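Local structure of uncharacterized protein (Bacteroides uniformis, 4K61) at residues W3-L12 and W24-F35. The protein is of unknown function but belongs to the DUF2874 family of putative beta-lactamase-inhibitor-like, PepSY-like proteins. Numbering follows the deposited sequence.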
loop_
_atom_site.group_PDB
_atom_site.type_symbol
_atom_site.label_atom_id
_atom_site.label_comp_id
_atom_site.label_asym_id
_atom_site.label_seq_id
_atom_site.Cartn_x
_atom_site.Cartn_y
_atom_site.Cartn_z
ATOM N N TRP A 3 19.611 -9.233 -5.748
ATOM C CA TRP A 3 18.415 -8.480 -5.325
ATOM C C TRP A 3 17.246 -8.403 -6.294
ATOM O O TRP A 3 16.134 -8.776 -5.900
ATOM C CB TRP A 3 18.791 -7.098 -4.762
ATOM C CG TRP A 3 19.308 -7.256 -3.370
ATOM C CD1 TRP A 3 20.623 -7.324 -2.970
ATOM C CD2 TRP A 3 18.516 -7.473 -2.194
ATOM N NE1 TRP A 3 20.690 -7.545 -1.610
ATOM C CE2 TRP A 3 19.414 -7.642 -1.111
ATOM C CE3 TRP A 3 17.135 -7.559 -1.954
ATOM C CZ2 TRP A 3 18.970 -7.855 0.200
ATOM C CZ3 TRP A 3 16.695 -7.772 -0.645
ATOM C CH2 TRP A 3 17.609 -7.909 0.410
ATOM N N ALA A 4 17.464 -7.911 -7.519
ATOM C CA ALA A 4 16.427 -7.915 -8.559
ATOM C C ALA A 4 17.051 -8.215 -9.925
ATOM O O ALA A 4 18.067 -7.621 -10.263
ATOM C CB ALA A 4 15.743 -6.587 -8.593
ATOM N N PRO A 5 16.485 -9.183 -10.690
ATOM C CA PRO A 5 17.018 -9.504 -12.016
ATOM C C PRO A 5 16.910 -8.332 -12.973
ATOM O O PRO A 5 16.118 -7.437 -12.748
ATOM C CB PRO A 5 16.131 -10.658 -12.520
ATOM C CG PRO A 5 15.261 -11.035 -11.405
ATOM C CD PRO A 5 15.278 -9.955 -10.375
ATOM N N ALA A 6 17.709 -8.379 -14.044
ATOM C CA ALA A 6 17.794 -7.272 -15.008
ATOM C C ALA A 6 16.435 -6.939 -15.653
ATOM O O ALA A 6 16.093 -5.763 -15.770
ATOM C CB ALA A 6 18.823 -7.566 -16.066
ATOM N N ASP A 7 15.651 -7.950 -16.036
ATOM C CA ASP A 7 14.335 -7.688 -16.655
ATOM C C ASP A 7 13.318 -7.039 -15.705
ATOM O O ASP A 7 12.465 -6.252 -16.136
ATOM C CB ASP A 7 13.733 -8.948 -17.261
ATOM C CG ASP A 7 13.401 -10.020 -16.221
ATOM O OD1 ASP A 7 13.856 -9.934 -15.057
ATOM O OD2 ASP A 7 12.677 -10.982 -16.577
ATOM N N VAL A 8 13.410 -7.337 -14.412
ATOM C CA VAL A 8 12.574 -6.630 -13.410
ATOM C C VAL A 8 13.012 -5.183 -13.238
ATOM O O VAL A 8 12.183 -4.269 -13.201
ATOM C CB VAL A 8 12.597 -7.369 -12.051
ATOM C CG1 VAL A 8 11.935 -6.547 -10.961
ATOM C CG2 VAL A 8 11.900 -8.710 -12.192
ATOM N N GLN A 9 14.316 -4.947 -13.156
ATOM C CA GLN A 9 14.817 -3.576 -13.052
ATOM C C GLN A 9 14.422 -2.788 -14.290
ATOM O O GLN A 9 14.041 -1.614 -14.183
ATOM C CB GLN A 9 16.342 -3.552 -12.851
ATOM C CG GLN A 9 16.761 -4.191 -11.526
ATOM C CD GLN A 9 18.191 -3.886 -11.145
ATOM O OE1 GLN A 9 18.631 -2.743 -11.191
ATOM N NE2 GLN A 9 18.929 -4.922 -10.756
ATOM N N ALA A 10 14.480 -3.439 -15.449
ATOM C CA ALA A 10 14.088 -2.793 -16.724
ATOM C C ALA A 10 12.588 -2.493 -16.768
ATOM O O ALA A 10 12.159 -1.433 -17.274
ATOM C CB ALA A 10 14.481 -3.654 -17.913
ATOM N N ALA A 11 11.791 -3.388 -16.215
ATOM C CA ALA A 11 10.330 -3.167 -16.179
ATOM C C ALA A 11 9.950 -1.960 -15.333
ATOM O O ALA A 11 9.059 -1.208 -15.712
ATOM C CB ALA A 11 9.599 -4.384 -15.671
ATOM N N LEU A 12 10.658 -1.742 -14.207
ATOM C CA LEU A 12 10.424 -0.566 -13.373
ATOM C C LEU A 12 10.838 0.718 -14.118
ATOM O O LEU A 12 10.081 1.702 -14.130
ATOM C CB LEU A 12 11.218 -0.633 -12.061
ATOM C CG LEU A 12 11.060 0.588 -11.127
ATOM C CD1 LEU A 12 9.618 0.719 -10.640
ATOM C CD2 LEU A 12 12.018 0.489 -9.957
ATOM N N TRP A 24 15.557 -2.327 -3.468
ATOM C CA TRP A 24 14.881 -3.592 -3.797
ATOM C C TRP A 24 14.804 -4.548 -2.604
ATOM O O TRP A 24 15.765 -4.702 -1.831
ATOM C CB TRP A 24 15.605 -4.310 -4.946
ATOM C CG TRP A 24 15.482 -3.615 -6.262
ATOM C CD1 TRP A 24 16.380 -2.772 -6.818
ATOM C CD2 TRP A 24 14.394 -3.732 -7.201
ATOM N NE1 TRP A 24 15.911 -2.322 -8.044
ATOM C CE2 TRP A 24 14.692 -2.892 -8.292
ATOM C CE3 TRP A 24 13.177 -4.419 -7.196
ATOM C CZ2 TRP A 24 13.824 -2.745 -9.387
ATOM C CZ3 TRP A 24 12.321 -4.285 -8.294
ATOM C CH2 TRP A 24 12.661 -3.461 -9.375
ATOM N N SER A 25 13.666 -5.210 -2.475
ATOM C CA SER A 25 13.473 -6.239 -1.470
ATOM C C SER A 25 12.629 -7.370 -2.056
ATOM O O SER A 25 12.208 -7.300 -3.213
ATOM C CB SER A 25 12.819 -5.666 -0.201
ATOM O OG SER A 25 11.528 -5.197 -0.474
ATOM N N HIS A 26 12.496 -8.438 -1.273
ATOM C CA HIS A 26 11.743 -9.629 -1.654
ATOM C C HIS A 26 10.540 -9.739 -0.715
ATOM O O HIS A 26 10.658 -9.443 0.473
ATOM C CB HIS A 26 12.638 -10.855 -1.493
ATOM C CG HIS A 26 13.712 -10.976 -2.528
ATOM N ND1 HIS A 26 14.260 -12.197 -2.848
ATOM C CD2 HIS A 26 14.330 -10.066 -3.328
ATOM C CE1 HIS A 26 15.186 -12.037 -3.776
ATOM N NE2 HIS A 26 15.256 -10.753 -4.079
ATOM N N ASP A 27 9.375 -10.107 -1.244
ATOM C CA ASP A 27 8.142 -10.195 -0.445
ATOM C C ASP A 27 7.410 -11.392 -1.014
ATOM O O ASP A 27 6.864 -11.343 -2.112
ATOM C CB ASP A 27 7.307 -8.920 -0.578
ATOM C CG ASP A 27 6.005 -8.947 0.232
ATOM O OD1 ASP A 27 5.703 -9.966 0.903
ATOM O OD2 ASP A 27 5.277 -7.918 0.159
ATOM N N GLU A 28 7.451 -12.477 -0.252
ATOM C CA GLU A 28 7.092 -13.809 -0.709
ATOM C C GLU A 28 7.526 -14.081 -2.178
ATOM O O GLU A 28 8.734 -14.221 -2.462
ATOM C CB GLU A 28 5.626 -14.131 -0.338
ATOM C CG GLU A 28 4.471 -13.424 -1.040
ATOM C CD GLU A 28 3.117 -13.632 -0.331
ATOM O OE1 GLU A 28 3.072 -13.997 0.884
ATOM O OE2 GLU A 28 2.072 -13.442 -1.003
ATOM N N SER A 29 6.570 -14.115 -3.100
ATOM C CA SER A 29 6.832 -14.431 -4.508
ATOM C C SER A 29 7.319 -13.245 -5.376
ATOM O O SER A 29 7.484 -13.399 -6.583
ATOM C CB SER A 29 5.525 -14.927 -5.130
ATOM O OG SER A 29 5.758 -15.313 -6.474
ATOM N N TYR A 30 7.503 -12.060 -4.789
ATOM C CA TYR A 30 7.640 -10.818 -5.556
ATOM C C TYR A 30 8.898 -10.028 -5.238
ATOM O O TYR A 30 9.487 -10.152 -4.149
ATOM C CB TYR A 30 6.431 -9.928 -5.245
ATOM C CG TYR A 30 5.137 -10.616 -5.525
ATOM C CD1 TYR A 30 4.652 -10.735 -6.831
ATOM C CD2 TYR A 30 4.404 -11.178 -4.491
ATOM C CE1 TYR A 30 3.483 -11.423 -7.099
ATOM C CE2 TYR A 30 3.216 -11.837 -4.750
ATOM C CZ TYR A 30 2.768 -11.953 -6.049
ATOM O OH TYR A 30 1.604 -12.626 -6.269
ATOM N N TYR A 31 9.331 -9.244 -6.221
ATOM C CA TYR A 31 10.360 -8.239 -6.030
ATOM C C TYR A 31 9.646 -6.953 -5.745
ATOM O O TYR A 31 8.686 -6.599 -6.437
ATOM C CB TYR A 31 11.172 -8.070 -7.302
ATOM C CG TYR A 31 11.835 -9.329 -7.732
ATOM C CD1 TYR A 31 13.065 -9.733 -7.183
ATOM C CD2 TYR A 31 11.237 -10.163 -8.659
ATOM C CE1 TYR A 31 13.650 -10.903 -7.551
ATOM C CE2 TYR A 31 11.823 -11.338 -9.025
ATOM C CZ TYR A 31 13.033 -11.705 -8.478
ATOM O OH TYR A 31 13.628 -12.868 -8.850
ATOM N N VAL A 32 10.150 -6.208 -4.766
ATOM C CA VAL A 32 9.528 -4.939 -4.426
ATOM C C VAL A 32 10.542 -3.836 -4.596
ATOM O O VAL A 32 11.637 -3.875 -4.010
ATOM C CB VAL A 32 8.987 -4.942 -2.980
ATOM C CG1 VAL A 32 8.346 -3.585 -2.656
ATOM C CG2 VAL A 32 8.012 -6.102 -2.780
ATOM N N ALA A 33 10.168 -2.852 -5.432
ATOM C CA ALA A 33 10.913 -1.624 -5.607
ATOM C C ALA A 33 10.334 -0.552 -4.739
ATOM O O ALA A 33 9.127 -0.327 -4.748
ATOM C CB ALA A 33 10.887 -1.167 -7.057
ATOM N N ASP A 34 11.203 0.096 -3.965
ATOM C CA ASP A 34 10.818 1.203 -3.126
ATOM C C ASP A 34 11.605 2.418 -3.572
ATOM O O ASP A 34 12.836 2.410 -3.651
ATOM C CB ASP A 34 11.096 0.937 -1.648
ATOM C CG ASP A 34 10.663 2.077 -0.803
ATOM O OD1 ASP A 34 9.430 2.331 -0.757
ATOM O OD2 ASP A 34 11.520 2.760 -0.237
ATOM N N PHE A 35 10.869 3.477 -3.834
ATOM C CA PHE A 35 11.454 4.669 -4.410
ATOM C C PHE A 35 10.526 5.837 -4.215
ATOM O O PHE A 35 9.339 5.685 -3.940
ATOM C CB PHE A 35 11.758 4.480 -5.913
ATOM C CG PHE A 35 10.564 4.077 -6.734
ATOM C CD1 PHE A 35 10.167 2.773 -6.776
ATOM C CD2 PHE A 35 9.823 5.005 -7.422
ATOM C CE1 PHE A 35 9.060 2.395 -7.524
ATOM C CE2 PHE A 35 8.721 4.643 -8.189
ATOM C CZ PHE A 35 8.334 3.333 -8.233
HETATM O O HOH W 1 17.186 -0.693 -9.914
#
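Ala-4 and Val-8 pack on Trp-24, and Pro-5 and Val-8 on Tyr-31, joining the N-terminal helix 6-15 and the residues leading into it to the beta-hairpin of strands 23-27 and 30-37, which turns through a type II' turn from Asp-27 to Tyr-30 and forms one edge of the antiparallel sheet of this PepSY-like protein. The helix segment and strand 30-35 have their axes 43° apart, 10.2 Å at closest approach.

Two CH-pi contacts are made on the rings. Ala-4 CB lies over one face of the Trp-24 indole, 3.8 Å from the centroid of its six-membered ring, while Ala-33 CB from the neighbouring strand covers the opposite face. Pro-5 CD sits over a face of Tyr-31, offset toward the ring's rim, 3.7 Å from its centroid.

Apolar branches fill in around them. Val-8 divides its methyls: CG1, anti to the backbone N (chi1 171°), reaches Trp-24 CZ3 at 3.5 Å, and CG2 approaches Tyr-31 CD2. Leu-12 forks likewise, its CD2 touching Ala-33 CB at 3.5 Å and its CD1 running past Phe-35 to CE1. Val-8 and Leu-12 also touch Phe-46 on strand 40-46, which extends this packing to the third strand.

Polar links complete the contact. Gln-9 donates NE2 to Ala-4 O from above the carbonyl plane, and its OE1 accepts from a water that in turn accepts a hydrogen bond from Trp-24 NE1, in the indole plane, at 2.8 Å. Trp-3 CE3 approaches Trp-24 O at 3.2 Å, and His-26 NE2 donates to Trp-3 O across 2.8 Å, a bent bond (143° at the hydrogen) with the oxygen near the imidazole plane.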